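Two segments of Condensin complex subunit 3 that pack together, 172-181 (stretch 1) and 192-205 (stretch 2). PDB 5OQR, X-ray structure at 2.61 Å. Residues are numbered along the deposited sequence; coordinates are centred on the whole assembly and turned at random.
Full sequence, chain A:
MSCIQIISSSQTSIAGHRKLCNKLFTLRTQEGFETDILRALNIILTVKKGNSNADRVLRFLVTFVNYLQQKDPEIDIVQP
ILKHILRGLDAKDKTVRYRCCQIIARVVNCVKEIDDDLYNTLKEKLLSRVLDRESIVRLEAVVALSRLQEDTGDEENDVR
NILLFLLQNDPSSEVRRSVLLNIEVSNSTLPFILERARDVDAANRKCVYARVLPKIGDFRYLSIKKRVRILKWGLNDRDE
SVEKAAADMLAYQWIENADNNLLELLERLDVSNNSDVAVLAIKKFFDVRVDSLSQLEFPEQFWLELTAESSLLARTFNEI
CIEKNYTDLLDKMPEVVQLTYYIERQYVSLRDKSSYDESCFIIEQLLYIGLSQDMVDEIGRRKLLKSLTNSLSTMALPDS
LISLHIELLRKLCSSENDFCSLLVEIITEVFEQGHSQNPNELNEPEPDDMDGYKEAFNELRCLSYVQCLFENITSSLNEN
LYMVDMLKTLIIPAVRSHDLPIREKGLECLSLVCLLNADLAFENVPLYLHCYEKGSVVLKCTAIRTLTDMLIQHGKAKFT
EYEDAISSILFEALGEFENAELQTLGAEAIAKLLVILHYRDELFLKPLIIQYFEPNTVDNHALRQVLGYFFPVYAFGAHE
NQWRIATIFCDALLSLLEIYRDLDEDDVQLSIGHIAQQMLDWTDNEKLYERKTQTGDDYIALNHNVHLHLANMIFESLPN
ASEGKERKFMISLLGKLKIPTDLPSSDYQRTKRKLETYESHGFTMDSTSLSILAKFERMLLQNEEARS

Stretch 1 (172-181) SSEVRRSVLL
Stretch 2 192-205: FILERARDVDAANR

How do the two backbones lie against each other? Residues 173-181 form a helix, with Ser 172 at its N-cap. Stretch 2 opens inside a helix that begins earlier in the chain, passes through a loop, and starts a second helix at Ala 202, with Asp 201 as N-cap (phi/psi -90/130). CA atoms pair Ser 173 with Asp 201 (6.6 Å), Arg 177 with Asn 204 (5.6 Å) and Leu 180 with Ile 193 (6.6 Å). The helical spacing of Ser 173, Arg 176, Arg 177 and Leu 180 points all four CA-to-CB bonds toward stretch 2.

What shapes Arg 176? Its chi angles, m, t, m and -77°, turn the guanidinium edge to Asp 199. Arg 176 NE donates to Asp 199 OD1 at 2.9 Å in a salt bridge, and Arg 176 NH1 to Asp 199 OD2 in a weak bond of 3.4 Å. Asp 199, chi1 t and chi2 98°, also accepts from Arg 196 NH2 at OD1 (2.6 Å) and from Asp 201 N at OD2 (2.7 Å). Arg 196 has chi1 m, chi2 off-rotamer at -34°, chi3 m and chi4 170°. Arg 176 NE and Arg 196 NH2 lie 3.7 Å apart, like charges meeting at about a right angle on the shared oxygen.

How does Asn 204 serve the first helix? With chi1 m and chi2 39°, Asn 204 ND2 donates to Ser 173 O at 3.1 Å (N-H...O angle 165°), while Asn 204 OD1 accepts from Arg 177 NH1 at 3.2 Å. Arg 177, at t, t, p and -104°, offers its guanidinium edge. Asp 201, chi1 t, caps the second helix, its OD1 accepting from Asn 204 N at 3.0 Å; its CB lies 3.9 Å from Ser 173 CB.

What closes the far end? The t, p rotamer of Leu 180 spreads its methyls: CD1 lies 3.9 Å from Ile 193 CB (chi1 p), CD2 3.6 Å from Asn 204 O. Both reach the aliphatic base of Arg 196, CD2 lying 4.0 Å from Arg 196 CB.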

ATOM      1  N   SER A 172       2.982  17.560   9.754  1.00 82.35           N
ATOM      2  CA  SER A 172       2.216  17.154  10.925  1.00 80.33           C
ATOM      3  C   SER A 172       0.891  16.542  10.487  1.00 70.88           C
ATOM      4  O   SER A 172       0.171  17.125   9.670  1.00 68.73           O
ATOM      5  CB  SER A 172       1.967  18.345  11.850  1.00 78.89           C
ATOM      6  OG  SER A 172       1.121  17.983  12.927  1.00 74.77           O
ATOM      7  N   SER A 173       0.574  15.369  11.037  1.00 61.71           N
ATOM      8  CA  SER A 173      -0.659  14.686  10.664  1.00 71.46           C
ATOM      9  C   SER A 173      -1.883  15.422  11.194  1.00 72.44           C
ATOM     10  O   SER A 173      -2.880  15.572  10.478  1.00 67.54           O
ATOM     11  CB  SER A 173      -0.634  13.247  11.178  1.00 69.35           C
ATOM     12  OG  SER A 173      -0.398  13.205  12.572  1.00 78.51           O
ATOM     13  N   GLU A 174      -1.828  15.888  12.444  1.00 80.34           N
ATOM     14  CA  GLU A 174      -2.968  16.597  13.015  1.00 73.06           C
ATOM     15  C   GLU A 174      -3.311  17.834  12.197  1.00 61.81           C
ATOM     16  O   GLU A 174      -4.489  18.178  12.045  1.00 67.67           O
ATOM     17  CB  GLU A 174      -2.675  16.984  14.464  1.00 78.79           C
ATOM     18  CG  GLU A 174      -2.561  15.802  15.408  1.00 88.07           C
ATOM     19  CD  GLU A 174      -2.336  16.229  16.845  1.00118.15           C
ATOM     20  OE1 GLU A 174      -2.123  17.436  17.082  1.00128.44           O
ATOM     21  OE2 GLU A 174      -2.374  15.357  17.738  1.00130.66           O
ATOM     22  N   VAL A 175      -2.299  18.518  11.667  1.00 65.62           N
ATOM     23  CA  VAL A 175      -2.556  19.693  10.843  1.00 70.77           C
ATOM     24  C   VAL A 175      -3.265  19.284   9.559  1.00 65.72           C
ATOM     25  O   VAL A 175      -4.318  19.829   9.213  1.00 66.42           O
ATOM     26  CB  VAL A 175      -1.246  20.447  10.547  1.00 73.55           C
ATOM     27  CG1 VAL A 175      -1.536  21.737   9.789  1.00 73.63           C
ATOM     28  CG2 VAL A 175      -0.499  20.750  11.837  1.00 69.64           C
ATOM     29  N   ARG A 176      -2.700  18.312   8.839  1.00 72.38           N
ATOM     30  CA  ARG A 176      -3.334  17.821   7.620  1.00 76.31           C
ATOM     31  C   ARG A 176      -4.792  17.454   7.872  1.00 70.16           C
ATOM     32  O   ARG A 176      -5.678  17.804   7.085  1.00 61.64           O
ATOM     33  CB  ARG A 176      -2.566  16.616   7.079  1.00 75.74           C
ATOM     34  CG  ARG A 176      -1.192  16.952   6.532  1.00 77.76           C
ATOM     35  CD  ARG A 176      -0.638  15.820   5.681  1.00 74.61           C
ATOM     36  NE  ARG A 176      -0.484  14.576   6.431  1.00 71.10           N
ATOM     37  CZ  ARG A 176       0.504  14.335   7.287  1.00 77.39           C
ATOM     38  NH1 ARG A 176       0.565  13.172   7.921  1.00 67.35           N
ATOM     39  NH2 ARG A 176       1.422  15.259   7.524  1.00 88.90           N
ATOM     40  N   ARG A 177      -5.058  16.747   8.972  1.00 65.74           N
ATOM     41  CA  ARG A 177      -6.428  16.340   9.268  1.00 69.11           C
ATOM     42  C   ARG A 177      -7.335  17.549   9.451  1.00 66.64           C
ATOM     43  O   ARG A 177      -8.484  17.547   8.994  1.00 72.31           O
ATOM     44  CB  ARG A 177      -6.459  15.455  10.513  1.00 68.82           C
ATOM     45  CG  ARG A 177      -7.865  15.057  10.926  1.00 71.93           C
ATOM     46  CD  ARG A 177      -7.896  13.786  11.758  1.00 66.11           C
ATOM     47  NE  ARG A 177      -7.491  14.008  13.146  1.00 86.84           N
ATOM     48  CZ  ARG A 177      -6.312  13.683  13.668  1.00 93.88           C
ATOM     49  NH1 ARG A 177      -5.372  13.103  12.930  1.00 84.32           N
ATOM     50  NH2 ARG A 177      -6.068  13.933  14.948  1.00 99.82           N
ATOM     51  N   SER A 178      -6.840  18.591  10.119  1.00 68.68           N
ATOM     52  CA  SER A 178      -7.642  19.797  10.295  1.00 68.73           C
ATOM     53  C   SER A 178      -7.974  20.429   8.951  1.00 66.78           C
ATOM     54  O   SER A 178      -9.114  20.844   8.716  1.00 64.19           O
ATOM     55  CB  SER A 178      -6.904  20.790  11.190  1.00 69.22           C
ATOM     56  OG  SER A 178      -7.724  21.903  11.494  1.00 67.19           O
ATOM     57  N   VAL A 179      -6.987  20.512   8.055  1.00 66.46           N
ATOM     58  CA  VAL A 179      -7.251  21.009   6.708  1.00 70.82           C
ATOM     59  C   VAL A 179      -8.208  20.068   5.991  1.00 76.51           C
ATOM     60  O   VAL A 179      -9.117  20.500   5.272  1.00 69.86           O
ATOM     61  CB  VAL A 179      -5.936  21.169   5.921  1.00 71.97           C
ATOM     62  CG1 VAL A 179      -6.189  21.920   4.631  1.00 80.17           C
ATOM     63  CG2 VAL A 179      -4.874  21.888   6.745  1.00 73.14           C
ATOM     64  N   LEU A 180      -8.016  18.763   6.183  1.00 72.01           N
ATOM     65  CA  LEU A 180      -8.850  17.769   5.523  1.00 73.27           C
ATOM     66  C   LEU A 180     -10.302  17.866   5.967  1.00 75.77           C
ATOM     67  O   LEU A 180     -11.208  17.496   5.211  1.00 75.10           O
ATOM     68  CB  LEU A 180      -8.290  16.376   5.811  1.00 74.96           C
ATOM     69  CG  LEU A 180      -9.018  15.149   5.263  1.00 66.33           C
ATOM     70  CD1 LEU A 180      -9.339  15.299   3.786  1.00 62.70           C
ATOM     71  CD2 LEU A 180      -8.159  13.919   5.507  1.00 65.68           C
ATOM     72  N   LEU A 181     -10.547  18.368   7.176  1.00 74.90           N
ATOM     73  CA  LEU A 181     -11.886  18.377   7.751  1.00 78.85           C
ATOM     74  C   LEU A 181     -12.646  19.675   7.515  1.00 83.17           C
ATOM     75  O   LEU A 181     -13.850  19.721   7.791  1.00 84.54           O
ATOM     76  CB  LEU A 181     -11.807  18.111   9.257  1.00 75.41           C
ATOM     77  CG  LEU A 181     -11.910  16.648   9.688  1.00 77.84           C
ATOM     78  CD1 LEU A 181     -11.500  16.495  11.140  1.00 74.52           C
ATOM     79  CD2 LEU A 181     -13.325  16.133   9.480  1.00 90.42           C
ATOM     80  N   PHE A 192      -7.169  16.051  -4.179  1.00 98.59           N
ATOM     81  CA  PHE A 192      -6.197  16.103  -3.095  1.00 97.12           C
ATOM     82  C   PHE A 192      -6.706  15.421  -1.832  1.00 84.58           C
ATOM     83  O   PHE A 192      -5.910  14.829  -1.096  1.00 79.05           O
ATOM     84  CB  PHE A 192      -5.825  17.556  -2.802  1.00104.20           C
ATOM     85  CG  PHE A 192      -5.299  18.292  -4.000  1.00102.12           C
ATOM     86  CD1 PHE A 192      -3.940  18.339  -4.260  1.00 97.31           C
ATOM     87  CD2 PHE A 192      -6.166  18.926  -4.874  1.00104.72           C
ATOM     88  CE1 PHE A 192      -3.455  19.010  -5.364  1.00104.48           C
ATOM     89  CE2 PHE A 192      -5.688  19.599  -5.980  1.00103.45           C
ATOM     90  CZ  PHE A 192      -4.331  19.641  -6.226  1.00106.45           C
ATOM     91  N   ILE A 193      -8.012  15.485  -1.562  1.00 86.73           N
ATOM     92  CA  ILE A 193      -8.541  14.792  -0.393  1.00 86.74           C
ATOM     93  C   ILE A 193      -8.497  13.287  -0.613  1.00 71.56           C
ATOM     94  O   ILE A 193      -8.273  12.519   0.331  1.00 67.35           O
ATOM     95  CB  ILE A 193      -9.966  15.278  -0.058  1.00 84.37           C
ATOM     96  CG1 ILE A 193     -10.989  14.755  -1.075  1.00 86.21           C
ATOM     97  CG2 ILE A 193     -10.004  16.804   0.009  1.00 87.21           C
ATOM     98  CD1 ILE A 193     -12.423  15.105  -0.744  1.00100.82           C
ATOM     99  N   LEU A 194      -8.692  12.840  -1.855  1.00 68.53           N
ATOM    100  CA  LEU A 194      -8.608  11.415  -2.152  1.00 61.15           C
ATOM    101  C   LEU A 194      -7.187  10.900  -1.978  1.00 61.63           C
ATOM    102  O   LEU A 194      -6.983   9.764  -1.536  1.00 64.64           O
ATOM    103  CB  LEU A 194      -9.111  11.150  -3.569  1.00 69.38           C
ATOM    104  CG  LEU A 194     -10.599  10.819  -3.730  1.00 67.99           C
ATOM    105  CD1 LEU A 194     -11.478  11.542  -2.712  1.00 67.19           C
ATOM    106  CD2 LEU A 194     -11.047  11.142  -5.151  1.00 79.38           C
ATOM    107  N   GLU A 195      -6.190  11.718  -2.317  1.00 71.91           N
ATOM    108  CA  GLU A 195      -4.810  11.329  -2.056  1.00 68.82           C
ATOM    109  C   GLU A 195      -4.597  11.014  -0.583  1.00 66.32           C
ATOM    110  O   GLU A 195      -3.787  10.143  -0.246  1.00 66.58           O
ATOM    111  CB  GLU A 195      -3.858  12.435  -2.508  1.00 74.59           C
ATOM    112  CG  GLU A 195      -2.389  12.069  -2.388  1.00 80.47           C
ATOM    113  CD  GLU A 195      -1.469  13.196  -2.810  1.00 93.21           C
ATOM    114  OE1 GLU A 195      -1.728  14.354  -2.417  1.00 93.66           O
ATOM    115  OE2 GLU A 195      -0.490  12.926  -3.538  1.00 98.63           O
ATOM    116  N   ARG A 196      -5.316  11.701   0.307  1.00 71.58           N
ATOM    117  CA  ARG A 196      -5.168  11.444   1.734  1.00 66.11           C
ATOM    118  C   ARG A 196      -5.640  10.050   2.113  1.00 58.15           C
ATOM    119  O   ARG A 196      -5.259   9.547   3.174  1.00 58.75           O
ATOM    120  CB  ARG A 196      -5.937  12.483   2.551  1.00 73.67           C
ATOM    121  CG  ARG A 196      -5.712  13.932   2.146  1.00 78.51           C
ATOM    122  CD  ARG A 196      -4.297  14.225   1.659  1.00 76.23           C
ATOM    123  NE  ARG A 196      -3.263  13.703   2.544  1.00 62.44           N
ATOM    124  CZ  ARG A 196      -1.971  13.664   2.235  1.00 66.12           C
ATOM    125  NH1 ARG A 196      -1.552  14.116   1.061  1.00 66.40           N
ATOM    126  NH2 ARG A 196      -1.095  13.172   3.098  1.00 72.10           N
ATOM    127  N   ALA A 197      -6.461   9.415   1.274  1.00 56.18           N
ATOM    128  CA  ALA A 197      -6.820   8.024   1.502  1.00 52.09           C
ATOM    129  C   ALA A 197      -5.597   7.121   1.581  1.00 52.36           C
ATOM    130  O   ALA A 197      -5.727   5.969   2.005  1.00 52.32           O
ATOM    131  CB  ALA A 197      -7.759   7.537   0.400  1.00 55.34           C
ATOM    132  N   ARG A 198      -4.423   7.612   1.179  1.00 57.94           N
ATOM    133  CA  ARG A 198      -3.163   6.906   1.375  1.00 69.69           C
ATOM    134  C   ARG A 198      -2.228   7.670   2.306  1.00 69.47           C
ATOM    135  O   ARG A 198      -1.011   7.467   2.261  1.00 68.08           O
ATOM    136  CB  ARG A 198      -2.480   6.646   0.032  1.00 79.96           C
ATOM    137  CG  ARG A 198      -3.242   5.700  -0.883  1.00 76.99           C
ATOM    138  CD  ARG A 198      -3.344   4.299  -0.294  1.00 75.88           C
ATOM    139  NE  ARG A 198      -2.045   3.639  -0.207  1.00 84.71           N
ATOM    140  CZ  ARG A 198      -1.840   2.470   0.394  1.00 93.40           C
ATOM    141  NH1 ARG A 198      -0.624   1.943   0.419  1.00101.66           N
ATOM    142  NH2 ARG A 198      -2.846   1.830   0.975  1.00 92.78           N
ATOM    143  N   ASP A 199      -2.774   8.544   3.146  1.00 62.79           N
ATOM    144  CA  ASP A 199      -1.964   9.243   4.131  1.00 66.46           C
ATOM    145  C   ASP A 199      -1.246   8.240   5.025  1.00 69.01           C
ATOM    146  O   ASP A 199      -1.701   7.111   5.221  1.00 67.01           O
ATOM    147  CB  ASP A 199      -2.839  10.168   4.975  1.00 71.88           C
ATOM    148  CG  ASP A 199      -2.029  11.141   5.808  1.00 67.48           C
ATOM    149  OD1 ASP A 199      -1.860  12.298   5.371  1.00 64.47           O
ATOM    150  OD2 ASP A 199      -1.562  10.749   6.898  1.00 67.19           O
ATOM    151  N   VAL A 200      -0.105   8.664   5.576  1.00 66.14           N
ATOM    152  CA  VAL A 200       0.683   7.759   6.407  1.00 69.34           C
ATOM    153  C   VAL A 200      -0.035   7.489   7.719  1.00 69.83           C
ATOM    154  O   VAL A 200       0.144   6.428   8.328  1.00 66.88           O
ATOM    155  CB  VAL A 200       2.095   8.319   6.668  1.00 82.96           C
ATOM    156  CG1 VAL A 200       3.000   7.227   7.209  1.00 85.30           C
ATOM    157  CG2 VAL A 200       2.686   8.925   5.419  1.00 93.63           C
ATOM    158  N   ASP A 201      -0.847   8.436   8.178  1.00 65.20           N
ATOM    159  CA  ASP A 201      -1.554   8.307   9.443  1.00 66.79           C
ATOM    160  C   ASP A 201      -2.911   7.655   9.208  1.00 63.42           C
ATOM    161  O   ASP A 201      -3.672   8.085   8.335  1.00 60.28           O
ATOM    162  CB  ASP A 201      -1.726   9.674  10.103  1.00 73.31           C
ATOM    163  CG  ASP A 201      -2.475   9.597  11.415  1.00 74.89           C
ATOM    164  OD1 ASP A 201      -3.716   9.717  11.391  1.00 76.05           O
ATOM    165  OD2 ASP A 201      -1.829   9.413  12.467  1.00 77.04           O
ATOM    166  N   ALA A 202      -3.206   6.617   9.992  1.00 57.79           N
ATOM    167  CA  ALA A 202      -4.457   5.888   9.815  1.00 50.49           C
ATOM    168  C   ALA A 202      -5.663   6.788  10.052  1.00 55.54           C
ATOM    169  O   ALA A 202      -6.657   6.707   9.322  1.00 52.09           O
ATOM    170  CB  ALA A 202      -4.497   4.685  10.756  1.00 60.11           C
ATOM    171  N   ALA A 203      -5.598   7.650  11.069  1.00 60.65           N
ATOM    172  CA  ALA A 203      -6.737   8.509  11.374  1.00 64.44           C
ATOM    173  C   ALA A 203      -7.062   9.426  10.204  1.00 55.78           C
ATOM    174  O   ALA A 203      -8.236   9.679   9.912  1.00 58.91           O
ATOM    175  CB  ALA A 203      -6.463   9.325  12.639  1.00 72.96           C
ATOM    176  N   ASN A 204      -6.037   9.933   9.518  1.00 52.55           N
ATOM    177  CA  ASN A 204      -6.282  10.780   8.355  1.00 60.72           C
ATOM    178  C   ASN A 204      -6.948   9.993   7.236  1.00 51.88           C
ATOM    179  O   ASN A 204      -7.882  10.485   6.593  1.00 48.61           O
ATOM    180  CB  ASN A 204      -4.974  11.399   7.868  1.00 73.41           C
ATOM    181  CG  ASN A 204      -4.320  12.273   8.914  1.00 68.33           C
ATOM    182  OD1 ASN A 204      -4.320  11.946  10.101  1.00 76.81           O
ATOM    183  ND2 ASN A 204      -3.768  13.399   8.483  1.00 74.32           N
ATOM    184  N   ARG A 205      -6.479   8.770   6.985  1.00 56.46           N
ATOM    185  CA  ARG A 205      -7.127   7.914   5.998  1.00 49.32           C
ATOM    186  C   ARG A 205      -8.585   7.676   6.364  1.00 43.42           C
ATOM    187  O   ARG A 205      -9.484   7.847   5.535  1.00 39.69           O
ATOM    188  CB  ARG A 205      -6.382   6.585   5.890  1.00 47.75           C
ATOM    189  CG  ARG A 205      -5.094   6.659   5.099  1.00 47.85           C
ATOM    190  CD  ARG A 205      -4.451   5.293   4.956  1.00 45.55           C
ATOM    191  NE  ARG A 205      -3.295   5.141   5.841  1.00 48.67           N
ATOM    192  CZ  ARG A 205      -3.116   4.161   6.723  1.00 48.93           C
ATOM    193  NH1 ARG A 205      -2.015   4.140   7.463  1.00 58.23           N
ATOM    194  NH2 ARG A 205      -4.008   3.192   6.865  1.00 45.21           N
TER